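Local coordinates for DotU family type IV/VI secretion system protein (Acinetobacter baumannii, PDB 6Y4R) that probably serves as the cytoplasmic part of an inner-membrane component of the type VI secretion system, contributing to its envelope-spanning membrane complex, at residues F62-D67 / L131-K136; Y102-I107 / E123-C128; Q43-L48 / D53-A58. All coordinates share one frame; numbering follows the deposited sequence.

Contact 1. Residues F62-D67 / L131-K136; sequences FCALID and LGFQGK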
ATOM      1  N   PHE A  62       0.985   1.380  -1.822  1.00 22.67           N
ATOM      2  CA  PHE A  62       1.641   1.531  -0.528  1.00 21.41           C
ATOM      3  C   PHE A  62       1.187   2.809   0.169  1.00 30.03           C
ATOM      4  O   PHE A  62       1.052   2.838   1.394  1.00 35.83           O
ATOM      5  CB  PHE A  62       3.158   1.523  -0.699  1.00 21.92           C
ATOM      6  CG  PHE A  62       3.920   1.815   0.563  1.00 26.33           C
ATOM      7  CD1 PHE A  62       4.451   0.778   1.308  1.00 28.63           C
ATOM      8  CD2 PHE A  62       4.125   3.124   1.002  1.00 26.73           C
ATOM      9  CE1 PHE A  62       5.165   1.034   2.480  1.00 32.73           C
ATOM     10  CE2 PHE A  62       4.834   3.389   2.181  1.00 23.83           C
ATOM     11  CZ  PHE A  62       5.355   2.345   2.910  1.00 27.49           C
ATOM     12  N   CYS A  63       0.982   3.886  -0.592  1.00 31.93           N
ATOM     13  CA  CYS A  63       0.512   5.133   0.002  1.00 27.01           C
ATOM     14  C   CYS A  63      -0.940   5.024   0.460  1.00 28.72           C
ATOM     15  O   CYS A  63      -1.297   5.512   1.540  1.00 25.39           O
ATOM     16  CB  CYS A  63       0.701   6.279  -0.987  1.00 32.25           C
ATOM     17  SG  CYS A  63       2.461   6.686  -1.272  1.00 34.53           S
ATOM     18  N   ALA A  64      -1.797   4.383  -0.336  1.00 34.44           N
ATOM     19  CA  ALA A  64      -3.157   4.138   0.134  1.00 31.75           C
ATOM     20  C   ALA A  64      -3.148   3.317   1.425  1.00 29.13           C
ATOM     21  O   ALA A  64      -3.966   3.553   2.322  1.00 36.52           O
ATOM     22  CB  ALA A  64      -3.981   3.454  -0.960  1.00 22.32           C
ATOM     23  N   LEU A  65      -2.209   2.375   1.547  1.00 20.87           N
ATOM     24  CA  LEU A  65      -2.163   1.449   2.681  1.00 24.09           C
ATOM     25  C   LEU A  65      -1.607   2.102   3.943  1.00 32.14           C
ATOM     26  O   LEU A  65      -2.129   1.880   5.042  1.00 35.18           O
ATOM     27  CB  LEU A  65      -1.347   0.213   2.302  1.00 20.99           C
ATOM     28  CG  LEU A  65      -0.777  -0.708   3.371  1.00 21.18           C
ATOM     29  CD1 LEU A  65      -1.869  -1.512   4.041  1.00 21.54           C
ATOM     30  CD2 LEU A  65       0.231  -1.626   2.729  1.00 21.43           C
ATOM     31  N   ILE A  66      -0.506   2.852   3.817  1.00 34.49           N
ATOM     32  CA  ILE A  66       0.059   3.567   4.964  1.00 28.32           C
ATOM     33  C   ILE A  66      -0.908   4.636   5.462  1.00 26.40           C
ATOM     34  O   ILE A  66      -1.029   4.853   6.675  1.00 28.03           O
ATOM     35  CB  ILE A  66       1.433   4.171   4.606  1.00 29.50           C
ATOM     36  CG1 ILE A  66       2.082   4.825   5.825  1.00 29.55           C
ATOM     37  CG2 ILE A  66       1.315   5.190   3.470  1.00 32.52           C
ATOM     38  CD1 ILE A  66       2.268   3.904   6.971  1.00 37.41           C
ATOM     39  N   ASP A  67      -1.651   5.280   4.552  1.00 20.69           N
ATOM     40  CA  ASP A  67      -2.575   6.316   4.999  1.00 20.93           C
ATOM     41  C   ASP A  67      -3.684   5.732   5.866  1.00 32.08           C
ATOM     42  O   ASP A  67      -3.991   6.276   6.937  1.00 32.83           O
ATOM     43  CB  ASP A  67      -3.219   7.057   3.817  1.00 21.20           C
ATOM     44  CG  ASP A  67      -2.302   8.100   3.146  1.00 28.14           C
ATOM     45  OD1 ASP A  67      -1.202   8.406   3.659  1.00 26.50           O
ATOM     46  OD2 ASP A  67      -2.759   8.722   2.155  1.00 30.64           O
ATOM     47  N   LEU A 131      -1.876  -7.062   4.602  1.00 24.16           N
ATOM     48  CA  LEU A 131      -1.455  -6.216   5.712  1.00 28.61           C
ATOM     49  C   LEU A 131      -2.534  -5.226   6.163  1.00 30.43           C
ATOM     50  O   LEU A 131      -2.208  -4.196   6.773  1.00 34.95           O
ATOM     51  CB  LEU A 131      -0.165  -5.459   5.383  1.00 28.28           C
ATOM     52  CG  LEU A 131       1.080  -6.215   4.925  1.00 31.63           C
ATOM     53  CD1 LEU A 131       2.245  -5.207   4.705  1.00 27.94           C
ATOM     54  CD2 LEU A 131       1.454  -7.314   5.929  1.00 38.59           C
ATOM     55  N   GLY A 132      -3.800  -5.505   5.859  1.00 28.20           N
ATOM     56  CA  GLY A 132      -4.922  -4.880   6.532  1.00 30.05           C
ATOM     57  C   GLY A 132      -5.666  -3.826   5.750  1.00 29.44           C
ATOM     58  O   GLY A 132      -6.666  -3.299   6.256  1.00 32.97           O
ATOM     59  N   PHE A 133      -5.259  -3.545   4.521  1.00 23.30           N
ATOM     60  CA  PHE A 133      -5.955  -2.544   3.739  1.00 23.09           C
ATOM     61  C   PHE A 133      -7.353  -3.040   3.396  1.00 27.38           C
ATOM     62  O   PHE A 133      -7.524  -4.149   2.889  1.00 24.41           O
ATOM     63  CB  PHE A 133      -5.186  -2.208   2.461  1.00 31.61           C
ATOM     64  CG  PHE A 133      -5.881  -1.184   1.592  1.00 25.84           C
ATOM     65  CD1 PHE A 133      -5.612   0.171   1.736  1.00 29.68           C
ATOM     66  CD2 PHE A 133      -6.825  -1.570   0.661  1.00 22.96           C
ATOM     67  CE1 PHE A 133      -6.262   1.123   0.951  1.00 22.24           C
ATOM     68  CE2 PHE A 133      -7.476  -0.616  -0.128  1.00 23.14           C
ATOM     69  CZ  PHE A 133      -7.187   0.719   0.022  1.00 22.79           C
ATOM     70  N   GLN A 134      -8.353  -2.224   3.715  1.00 28.39           N
ATOM     71  CA  GLN A 134      -9.756  -2.498   3.435  1.00 26.88           C
ATOM     72  C   GLN A 134     -10.375  -1.551   2.423  1.00 31.68           C
ATOM     73  O   GLN A 134     -11.147  -1.988   1.565  1.00 32.89           O
ATOM     74  CB  GLN A 134     -10.555  -2.423   4.724  1.00 29.12           C
ATOM     75  CG  GLN A 134      -9.932  -3.211   5.812  1.00 29.31           C
ATOM     76  CD  GLN A 134     -10.899  -3.494   6.908  1.00 33.27           C
ATOM     77  OE1 GLN A 134     -10.793  -4.532   7.557  1.00 46.04           O
ATOM     78  NE2 GLN A 134     -11.810  -2.558   7.169  1.00 29.22           N
ATOM     79  N   GLY A 135     -10.037  -0.269   2.495  1.00 35.63           N
ATOM     80  CA  GLY A 135     -10.616   0.697   1.581  1.00 33.51           C
ATOM     81  C   GLY A 135     -12.120   0.737   1.692  1.00 26.68           C
ATOM     82  O   GLY A 135     -12.703   0.899   2.769  1.00 30.85           O
ATOM     83  N   LYS A 136     -12.748   0.602   0.537  1.00 35.61           N
ATOM     84  CA  LYS A 136     -14.188   0.732   0.402  1.00 37.15           C
ATOM     85  C   LYS A 136     -14.956  -0.414   1.049  1.00 39.76           C
ATOM     86  O   LYS A 136     -16.139  -0.249   1.371  1.00 45.66           O
ATOM     87  CB  LYS A 136     -14.484   0.889  -1.090  1.00 38.38           C
ATOM     88  CG  LYS A 136     -15.851   0.537  -1.555  1.00 45.01           C
ATOM     89  CD  LYS A 136     -15.824   0.064  -3.009  1.00 43.03           C
ATOM     90  CE  LYS A 136     -14.980  -1.198  -3.150  1.00 40.57           C
ATOM     91  NZ  LYS A 136     -14.973  -1.697  -4.568  1.00 35.88           N
TER

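Contact 2. Residues Y102-I107 / E123-C128; sequences YQFFEI and EVFHYC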
ATOM      1  N   TYR A 102     -11.780   3.355  -3.272  1.00 31.41           N
ATOM      2  CA  TYR A 102     -12.404   2.780  -4.455  1.00 34.61           C
ATOM      3  C   TYR A 102     -11.413   2.477  -5.564  1.00 37.34           C
ATOM      4  O   TYR A 102     -11.491   1.419  -6.189  1.00 45.26           O
ATOM      5  CB  TYR A 102     -13.473   3.737  -5.014  1.00 38.57           C
ATOM      6  CG  TYR A 102     -14.678   3.922  -4.122  1.00 49.67           C
ATOM      7  CD1 TYR A 102     -14.622   4.735  -2.995  1.00 55.99           C
ATOM      8  CD2 TYR A 102     -15.877   3.283  -4.410  1.00 57.14           C
ATOM      9  CE1 TYR A 102     -15.725   4.893  -2.174  1.00 62.03           C
ATOM     10  CE2 TYR A 102     -16.981   3.438  -3.603  1.00 62.98           C
ATOM     11  CZ  TYR A 102     -16.900   4.241  -2.487  1.00 65.52           C
ATOM     12  OH  TYR A 102     -18.008   4.385  -1.688  1.00 71.09           O
ATOM     13  N   GLN A 103     -10.455   3.361  -5.798  1.00 35.67           N
ATOM     14  CA  GLN A 103      -9.618   3.245  -6.980  1.00 31.18           C
ATOM     15  C   GLN A 103      -8.510   2.208  -6.815  1.00 26.32           C
ATOM     16  O   GLN A 103      -8.024   1.670  -7.816  1.00 27.94           O
ATOM     17  CB  GLN A 103      -9.067   4.625  -7.326  1.00 30.43           C
ATOM     18  CG  GLN A 103      -8.199   4.654  -8.537  1.00 36.97           C
ATOM     19  CD  GLN A 103      -8.065   6.038  -9.063  1.00 50.18           C
ATOM     20  OE1 GLN A 103      -7.053   6.394  -9.662  1.00 58.09           O
ATOM     21  NE2 GLN A 103      -9.101   6.840  -8.855  1.00 55.09           N
ATOM     22  N   PHE A 104      -8.124   1.889  -5.582  1.00 27.38           N
ATOM     23  CA  PHE A 104      -7.239   0.748  -5.347  1.00 31.98           C
ATOM     24  C   PHE A 104      -7.837  -0.521  -5.954  1.00 36.15           C
ATOM     25  O   PHE A 104      -7.111  -1.373  -6.483  1.00 34.89           O
ATOM     26  CB  PHE A 104      -7.008   0.613  -3.833  1.00 28.63           C
ATOM     27  CG  PHE A 104      -6.216  -0.599  -3.396  1.00 27.29           C
ATOM     28  CD1 PHE A 104      -6.747  -1.890  -3.466  1.00 31.03           C
ATOM     29  CD2 PHE A 104      -4.952  -0.436  -2.838  1.00 28.04           C
ATOM     30  CE1 PHE A 104      -6.017  -2.997  -3.025  1.00 23.16           C
ATOM     31  CE2 PHE A 104      -4.213  -1.551  -2.386  1.00 27.12           C
ATOM     32  CZ  PHE A 104      -4.754  -2.826  -2.487  1.00 23.89           C
ATOM     33  N   PHE A 105      -9.170  -0.657  -5.895  1.00 36.56           N
ATOM     34  CA  PHE A 105      -9.848  -1.851  -6.385  1.00 25.78           C
ATOM     35  C   PHE A 105     -10.128  -1.812  -7.876  1.00 35.48           C
ATOM     36  O   PHE A 105     -10.241  -2.882  -8.480  1.00 26.83           O
ATOM     37  CB  PHE A 105     -11.120  -2.089  -5.565  1.00 26.58           C
ATOM     38  CG  PHE A 105     -10.829  -2.476  -4.114  1.00 37.97           C
ATOM     39  CD1 PHE A 105     -10.258  -3.715  -3.817  1.00 31.21           C
ATOM     40  CD2 PHE A 105     -11.072  -1.591  -3.072  1.00 26.06           C
ATOM     41  CE1 PHE A 105      -9.968  -4.078  -2.516  1.00 33.30           C
ATOM     42  CE2 PHE A 105     -10.780  -1.945  -1.772  1.00 41.68           C
ATOM     43  CZ  PHE A 105     -10.222  -3.199  -1.488  1.00 38.49           C
ATOM     44  N   GLU A 106     -10.248  -0.620  -8.478  1.00 37.71           N
ATOM     45  CA  GLU A 106     -10.280  -0.493  -9.938  1.00 31.03           C
ATOM     46  C   GLU A 106      -8.952  -0.918 -10.551  1.00 32.86           C
ATOM     47  O   GLU A 106      -8.920  -1.685 -11.517  1.00 39.96           O
ATOM     48  CB  GLU A 106     -10.596   0.953 -10.313  1.00 27.86           C
ATOM     49  CG  GLU A 106     -11.845   1.461  -9.650  1.00 28.58           C
ATOM     50  CD  GLU A 106     -12.497   2.616 -10.399  1.00 59.39           C
ATOM     51  OE1 GLU A 106     -13.739   2.779 -10.302  1.00 59.33           O
ATOM     52  OE2 GLU A 106     -11.767   3.408 -11.041  1.00 49.71           O
ATOM     53  N   ILE A 107      -7.842  -0.417  -9.990  1.00 31.25           N
ATOM     54  CA  ILE A 107      -6.498  -0.795 -10.440  1.00 31.92           C
ATOM     55  C   ILE A 107      -6.258  -2.288 -10.212  1.00 31.90           C
ATOM     56  O   ILE A 107      -5.593  -2.968 -11.011  1.00 32.36           O
ATOM     57  CB  ILE A 107      -5.430   0.080  -9.747  1.00 27.60           C
ATOM     58  CG1 ILE A 107      -5.720   1.579 -10.014  1.00 27.02           C
ATOM     59  CG2 ILE A 107      -4.025  -0.336 -10.189  1.00 24.87           C
ATOM     60  CD1 ILE A 107      -4.830   2.576  -9.287  1.00 24.82           C
ATOM     61  N   GLU A 123       1.183  -8.638  -7.151  1.00 32.12           N
ATOM     62  CA  GLU A 123       1.688  -9.181  -5.889  1.00 30.28           C
ATOM     63  C   GLU A 123       1.735  -8.122  -4.786  1.00 27.25           C
ATOM     64  O   GLU A 123       1.538  -8.438  -3.606  1.00 27.01           O
ATOM     65  CB  GLU A 123       3.084  -9.753  -6.109  1.00 38.01           C
ATOM     66  CG  GLU A 123       3.154 -11.232  -6.441  1.00 46.56           C
ATOM     67  CD  GLU A 123       4.437 -11.588  -7.178  1.00 50.80           C
ATOM     68  OE1 GLU A 123       5.185 -10.649  -7.507  1.00 60.31           O
ATOM     69  OE2 GLU A 123       4.767 -12.795  -7.327  1.00 38.93           O
ATOM     70  N   VAL A 124       2.032  -6.871  -5.153  1.00 30.84           N
ATOM     71  CA  VAL A 124       2.013  -5.746  -4.212  1.00 33.95           C
ATOM     72  C   VAL A 124       0.585  -5.451  -3.750  1.00 33.55           C
ATOM     73  O   VAL A 124       0.333  -5.266  -2.551  1.00 30.58           O
ATOM     74  CB  VAL A 124       2.688  -4.504  -4.844  1.00 32.59           C
ATOM     75  CG1 VAL A 124       2.431  -3.251  -4.029  1.00 26.01           C
ATOM     76  CG2 VAL A 124       4.194  -4.713  -4.988  1.00 24.76           C
ATOM     77  N   PHE A 125      -0.372  -5.376  -4.690  1.00 26.97           N
ATOM     78  CA  PHE A 125      -1.743  -5.067  -4.285  1.00 25.64           C
ATOM     79  C   PHE A 125      -2.335  -6.151  -3.399  1.00 30.18           C
ATOM     80  O   PHE A 125      -3.127  -5.841  -2.502  1.00 33.55           O
ATOM     81  CB  PHE A 125      -2.648  -4.862  -5.491  1.00 25.29           C
ATOM     82  CG  PHE A 125      -2.643  -3.457  -6.034  1.00 26.98           C
ATOM     83  CD1 PHE A 125      -1.505  -2.917  -6.593  1.00 29.99           C
ATOM     84  CD2 PHE A 125      -3.788  -2.669  -5.973  1.00 28.16           C
ATOM     85  CE1 PHE A 125      -1.519  -1.622  -7.099  1.00 30.59           C
ATOM     86  CE2 PHE A 125      -3.790  -1.384  -6.461  1.00 23.13           C
ATOM     87  CZ  PHE A 125      -2.659  -0.866  -7.028  1.00 23.20           C
ATOM     88  N   HIS A 126      -1.981  -7.423  -3.639  1.00 32.65           N
ATOM     89  CA  HIS A 126      -2.406  -8.510  -2.755  1.00 31.35           C
ATOM     90  C   HIS A 126      -1.779  -8.378  -1.373  1.00 32.37           C
ATOM     91  O   HIS A 126      -2.456  -8.563  -0.354  1.00 40.15           O
ATOM     92  CB  HIS A 126      -2.038  -9.857  -3.389  1.00 30.13           C
ATOM     93  CG  HIS A 126      -2.279 -11.048  -2.510  1.00 27.91           C
ATOM     94  ND1 HIS A 126      -1.250 -11.779  -1.959  1.00 29.19           N
ATOM     95  CD2 HIS A 126      -3.423 -11.664  -2.124  1.00 30.71           C
ATOM     96  CE1 HIS A 126      -1.750 -12.785  -1.258  1.00 31.93           C
ATOM     97  NE2 HIS A 126      -3.069 -12.735  -1.336  1.00 27.64           N
ATOM     98  N   TYR A 127      -0.490  -8.040  -1.320  1.00 26.14           N
ATOM     99  CA  TYR A 127       0.215  -7.922  -0.044  1.00 27.96           C
ATOM    100  C   TYR A 127      -0.274  -6.742   0.787  1.00 23.40           C
ATOM    101  O   TYR A 127      -0.267  -6.811   2.018  1.00 35.32           O
ATOM    102  CB  TYR A 127       1.720  -7.835  -0.303  1.00 27.12           C
ATOM    103  CG  TYR A 127       2.554  -8.046   0.923  1.00 30.96           C
ATOM    104  CD1 TYR A 127       2.520  -9.248   1.601  1.00 38.18           C
ATOM    105  CD2 TYR A 127       3.422  -7.069   1.367  1.00 37.32           C
ATOM    106  CE1 TYR A 127       3.292  -9.452   2.738  1.00 48.37           C
ATOM    107  CE2 TYR A 127       4.211  -7.262   2.498  1.00 43.42           C
ATOM    108  CZ  TYR A 127       4.141  -8.455   3.176  1.00 49.93           C
ATOM    109  OH  TYR A 127       4.915  -8.662   4.294  1.00 57.89           O
ATOM    110  N   CYS A 128      -0.688  -5.652   0.150  1.00 24.47           N
ATOM    111  CA  CYS A 128      -1.342  -4.581   0.893  1.00 27.49           C
ATOM    112  C   CYS A 128      -2.672  -5.063   1.467  1.00 33.72           C
ATOM    113  O   CYS A 128      -3.094  -4.616   2.540  1.00 35.25           O
ATOM    114  CB  CYS A 128      -1.547  -3.378  -0.017  1.00 29.08           C
ATOM    115  SG  CYS A 128       0.015  -2.633  -0.550  1.00 34.00           S
TER

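Contact 3. Residues Q43-L48 / D53-A58; sequences QQAKKL and DDIHDA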
ATOM      1  N   GLN A  43      13.798   4.855  -7.897  1.00 45.78           N
ATOM      2  CA  GLN A  43      15.138   4.764  -8.480  1.00 48.88           C
ATOM      3  C   GLN A  43      15.610   3.320  -8.661  1.00 45.28           C
ATOM      4  O   GLN A  43      16.194   2.979  -9.696  1.00 45.81           O
ATOM      5  CB  GLN A  43      16.128   5.543  -7.605  1.00 61.09           C
ATOM      6  CG  GLN A  43      17.507   4.914  -7.469  1.00 71.57           C
ATOM      7  CD  GLN A  43      18.295   5.480  -6.305  1.00 76.08           C
ATOM      8  OE1 GLN A  43      17.735   6.101  -5.392  1.00 74.87           O
ATOM      9  NE2 GLN A  43      19.605   5.261  -6.338  1.00 80.63           N
ATOM     10  N   GLN A  44      15.368   2.454  -7.668  1.00 44.95           N
ATOM     11  CA  GLN A  44      15.814   1.065  -7.778  1.00 45.56           C
ATOM     12  C   GLN A  44      14.933   0.265  -8.724  1.00 39.47           C
ATOM     13  O   GLN A  44      15.431  -0.577  -9.476  1.00 41.64           O
ATOM     14  CB  GLN A  44      15.844   0.397  -6.401  1.00 52.03           C
ATOM     15  CG  GLN A  44      16.912   0.917  -5.456  1.00 55.42           C
ATOM     16  CD  GLN A  44      17.010   0.064  -4.208  1.00 61.42           C
ATOM     17  OE1 GLN A  44      16.104  -0.726  -3.912  1.00 57.31           O
ATOM     18  NE2 GLN A  44      18.126   0.189  -3.484  1.00 67.28           N
ATOM     19  N   ALA A  45      13.618   0.494  -8.688  1.00 37.41           N
ATOM     20  CA  ALA A  45      12.728  -0.232  -9.593  1.00 34.61           C
ATOM     21  C   ALA A  45      12.909   0.225 -11.036  1.00 43.18           C
ATOM     22  O   ALA A  45      12.785  -0.585 -11.957  1.00 45.72           O
ATOM     23  CB  ALA A  45      11.276  -0.074  -9.156  1.00 32.43           C
ATOM     24  N   LYS A  46      13.200   1.523 -11.251  1.00 45.51           N
ATOM     25  CA  LYS A  46      13.476   2.012 -12.592  1.00 39.91           C
ATOM     26  C   LYS A  46      14.758   1.411 -13.157  1.00 47.92           C
ATOM     27  O   LYS A  46      14.770   1.019 -14.331  1.00 61.80           O
ATOM     28  CB  LYS A  46      13.560   3.537 -12.628  1.00 38.90           C
ATOM     29  CG  LYS A  46      12.359   4.300 -12.100  1.00 52.82           C
ATOM     30  CD  LYS A  46      12.363   5.711 -12.702  1.00 55.61           C
ATOM     31  CE  LYS A  46      13.750   6.390 -12.555  1.00 57.64           C
ATOM     32  NZ  LYS A  46      13.867   7.504 -13.579  1.00 64.57           N
ATOM     33  N   LYS A  47      15.806   1.235 -12.337  1.00 46.25           N
ATOM     34  CA  LYS A  47      17.056   0.650 -12.833  1.00 54.69           C
ATOM     35  C   LYS A  47      16.962  -0.822 -13.078  1.00 51.31           C
ATOM     36  O   LYS A  47      17.793  -1.363 -13.814  1.00 51.69           O
ATOM     37  CB  LYS A  47      18.182   0.606 -11.820  1.00 64.53           C
ATOM     38  CG  LYS A  47      19.284   1.535 -11.692  1.00 74.62           C
ATOM     39  CD  LYS A  47      19.402   1.923 -10.338  1.00 80.15           C
ATOM     40  CE  LYS A  47      20.773   2.336 -10.338  1.00 85.57           C
ATOM     41  NZ  LYS A  47      21.110   2.783  -9.006  1.00 85.20           N
ATOM     42  N   LEU A  48      16.049  -1.485 -12.394  1.00 48.10           N
ATOM     43  CA  LEU A  48      15.809  -2.888 -12.655  1.00 46.25           C
ATOM     44  C   LEU A  48      14.801  -3.075 -13.763  1.00 47.96           C
ATOM     45  O   LEU A  48      14.426  -4.210 -14.058  1.00 48.43           O
ATOM     46  CB  LEU A  48      15.373  -3.617 -11.380  1.00 40.15           C
ATOM     47  CG  LEU A  48      16.399  -3.788 -10.244  1.00 44.17           C
ATOM     48  CD1 LEU A  48      15.768  -4.476  -9.020  1.00 39.19           C
ATOM     49  CD2 LEU A  48      17.644  -4.552 -10.710  1.00 44.30           C
ATOM     50  N   ASP A  53       4.314   2.000 -15.179  1.00 42.15           N
ATOM     51  CA  ASP A  53       3.021   1.785 -14.534  1.00 45.72           C
ATOM     52  C   ASP A  53       3.146   0.879 -13.315  1.00 47.62           C
ATOM     53  O   ASP A  53       2.470   1.112 -12.302  1.00 45.46           O
ATOM     54  CB  ASP A  53       2.003   1.208 -15.517  1.00 44.89           C
ATOM     55  CG  ASP A  53       1.943   1.977 -16.812  1.00 55.17           C
ATOM     56  OD1 ASP A  53       1.137   2.927 -16.908  1.00 58.21           O
ATOM     57  OD2 ASP A  53       2.691   1.628 -17.748  1.00 62.31           O
ATOM     58  N   ASP A  54       4.021  -0.138 -13.374  1.00 51.90           N
ATOM     59  CA  ASP A  54       4.244  -0.992 -12.202  1.00 48.07           C
ATOM     60  C   ASP A  54       4.795  -0.179 -11.036  1.00 39.29           C
ATOM     61  O   ASP A  54       4.296  -0.282  -9.912  1.00 31.08           O
ATOM     62  CB  ASP A  54       5.193  -2.157 -12.530  1.00 47.00           C
ATOM     63  CG  ASP A  54       4.504  -3.315 -13.278  1.00 44.94           C
ATOM     64  OD1 ASP A  54       3.313  -3.183 -13.641  1.00 42.48           O
ATOM     65  OD2 ASP A  54       5.156  -4.377 -13.466  1.00 42.11           O
ATOM     66  N   ILE A  55       5.786   0.680 -11.304  1.00 40.52           N
ATOM     67  CA  ILE A  55       6.353   1.529 -10.255  1.00 47.67           C
ATOM     68  C   ILE A  55       5.281   2.452  -9.693  1.00 48.63           C
ATOM     69  O   ILE A  55       5.127   2.594  -8.469  1.00 50.74           O
ATOM     70  CB  ILE A  55       7.546   2.342 -10.804  1.00 51.03           C
ATOM     71  CG1 ILE A  55       8.773   1.473 -11.109  1.00 42.29           C
ATOM     72  CG2 ILE A  55       7.921   3.486  -9.832  1.00 51.82           C
ATOM     73  CD1 ILE A  55       9.625   2.043 -12.238  1.00 33.18           C
ATOM     74  N   HIS A  56       4.525   3.090 -10.591  1.00 44.30           N
ATOM     75  CA  HIS A  56       3.476   4.035 -10.200  1.00 41.18           C
ATOM     76  C   HIS A  56       2.424   3.344  -9.339  1.00 39.17           C
ATOM     77  O   HIS A  56       1.990   3.885  -8.315  1.00 35.55           O
ATOM     78  CB  HIS A  56       2.839   4.634 -11.467  1.00 42.52           C
ATOM     79  CG  HIS A  56       1.680   5.552 -11.238  1.00 38.68           C
ATOM     80  ND1 HIS A  56       1.821   6.912 -11.079  1.00 35.21           N
ATOM     81  CD2 HIS A  56       0.351   5.302 -11.131  1.00 37.60           C
ATOM     82  CE1 HIS A  56       0.627   7.466 -10.908  1.00 32.18           C
ATOM     83  NE2 HIS A  56      -0.284   6.509 -10.921  1.00 34.92           N
ATOM     84  N   ASP A  57       1.998   2.137  -9.735  1.00 42.28           N
ATOM     85  CA  ASP A  57       0.904   1.486  -9.019  1.00 37.71           C
ATOM     86  C   ASP A  57       1.352   0.823  -7.730  1.00 34.24           C
ATOM     87  O   ASP A  57       0.553   0.738  -6.796  1.00 34.41           O
ATOM     88  CB  ASP A  57       0.194   0.458  -9.902  1.00 35.25           C
ATOM     89  CG  ASP A  57      -0.567   1.100 -11.055  1.00 37.27           C
ATOM     90  OD1 ASP A  57      -0.805   0.425 -12.088  1.00 39.69           O
ATOM     91  OD2 ASP A  57      -0.921   2.296 -10.925  1.00 28.21           O
ATOM     92  N   ALA A  58       2.606   0.365  -7.643  1.00 36.83           N
ATOM     93  CA  ALA A  58       3.110  -0.153  -6.374  1.00 24.00           C
ATOM     94  C   ALA A  58       3.223   0.962  -5.340  1.00 23.55           C
ATOM     95  O   ALA A  58       2.765   0.825  -4.199  1.00 29.81           O
ATOM     96  CB  ALA A  58       4.461  -0.834  -6.586  1.00 24.83           C
TER

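Contact 1. Residues F62-D67 / L131-K136
Phe133 leans on the helix turn at Ala64 and Leu65, and this is where the contact is tight. Its ring presents an edge to the backbone: CE1 of Phe133 lies 3.6 Å from Ala64 O, near the ring plane, and 3.8 Å from Ala64 CB. Nearer the backbone of Phe133, Leu65 CD1 packs 3.7 Å from Phe133 CB. With CG of Leu65 anti to the backbone N (chi1 161°), that same methyl also comes within 3.8 Å of Leu131 O, where the second segment leaves helix 119-130. That helix stops in a Schellman motif, with Gly132 at positive phi as the C-prime residue and Phe133 N bonded back to Cys128 O, and the turn delivers Phe133 to the surface of helix 52-71. Beyond it the packing thins. Gln134, Gly135 and Lys136 are partly exposed and move away from 62-67, though the main-chain N-H groups of Gln134 and Gly135 are hydrogen-bonded to the carboxylate of Glu68, the next residue of helix 52-71. The buried half sits deep in an all-helical domain: Ile15 of helix 9-19 touches Leu65, Gln91 of helix 90-95 and Ala100 of helix 100-114 touch Ala64, and Phe104 of that last helix stacks on Phe133.

Contact 2. Residues Y102-I107 / E123-C128
This is an apolar, aromatic-led helix-helix contact in the buried interior, joining two consecutive helices, 100-114 and 119-130, that form a splayed antiparallel hairpin. The short segments run at 141° to each other and their axes come no closer than 11.3 Å, so large side chains have to bridge the gap. Phe104 and Phe125 do most of it, sliding past one another from opposite helices. CD2 of Phe125 sits over the centre of the Phe104 ring, 3.6 Å from Phe104 CZ, yet the ring planes are inclined at 43°, an oblique pairing that is neither a stack nor edge-to-face. Phe104 gets there because its CG is anti to the backbone N (chi1 174°), which swings the ring across to the partner helix. Phe133 covers the opposite face of the same ring, leaving Phe104 sandwiched between two aromatics. Its rim has a neighbour too: Cys128 CB lies at the ring edge, 4.0 Å from CE2 of Phe104. The outer end of Phe125 is covered by Ile107, whose CG2 approaches Phe125 CZ to 3.5 Å with the two side chains crossing at about a right angle. Helix 52-71 also packs on the pair of helices, Ala61 touching Phe125 and Leu65 touching Cys128. Backbone oxygens pack beside the rings as well: Phe104 O lies at the edge of the Phe125 ring, 3.3 Å from CE2, while Phe125 O is 3.4 Å from Phe104 CZ. Since no side-chain hydrogen bond or charge pair links the segments, the hairpin is held here by dispersion and by the burial of hydrocarbon and aromatic surface.

Contact 3. Residues Q43-L48 / D53-A58
Ile55 meets Ala45 and Lys46 near the closed end of a helical hairpin, where helix 27-47 passes through a short loop into helix 52-71. Of the three, Ile55 has the most surface buried by the contact. Its CB is directed toward the opposing helix, with CG1 beside its own backbone N and anti to the carbonyl carbon (chi1 -70°), and that branch carries the whole contact: CG1 touches one residue and CD1 reaches on to the next. Ala45 comes second. Its CB points back at Ile55 and lies 3.5 Å from Ile55 CG1; because so little side chain stands between them, the two backbones draw close, with CA of Ala45 and CA of Ile55 6.6 Å apart. Ala45 also has Leu4 and Leu7 of helix 4-7 and Phe50 of the connecting loop against it, so it is buried beneath them although the contact lies near the periphery of the domain. Lys46 is the exposed member. Only the base of its chain takes part, lying across the end of the isoleucine at about a right angle; further out the chain bends at chi3 (-49°) and carries NZ away from the other helix. So the contact grades from the buried methyl of Ala45 to the aliphatic root of a surface lysine. On other sides of helix 52-71, Asp54 and Asp57 form salt bridges with Arg118, tying the start of that helix to the loop ahead of helix 119-130. At its outer limit, Ile55 CD1 rests 3.5 Å from Lys46 CG and 3.7 Å from Lys46 N.

How the contacts relate
Helix 52-71 is the common element: it supplies one segment each to contacts 1 and 3 and lies against contact 2, where Asp57 and Ala58 of 53-58 pack on Phe125 and Val124. Contacts 1 and 2 are core and adjoin, about 9 Å apart, centre to centre; they share the chain end of helix 119-130 and merge into one aromatic and aliphatic interior. Contact 3 lies about 19 Å from contact 1, centre to centre, toward the surface, and mixes small aliphatic groups with a lysine stem. Contacts 2 and 3 each join successive helices, whereas contact 1 brings together parts of the chain far apart in sequence.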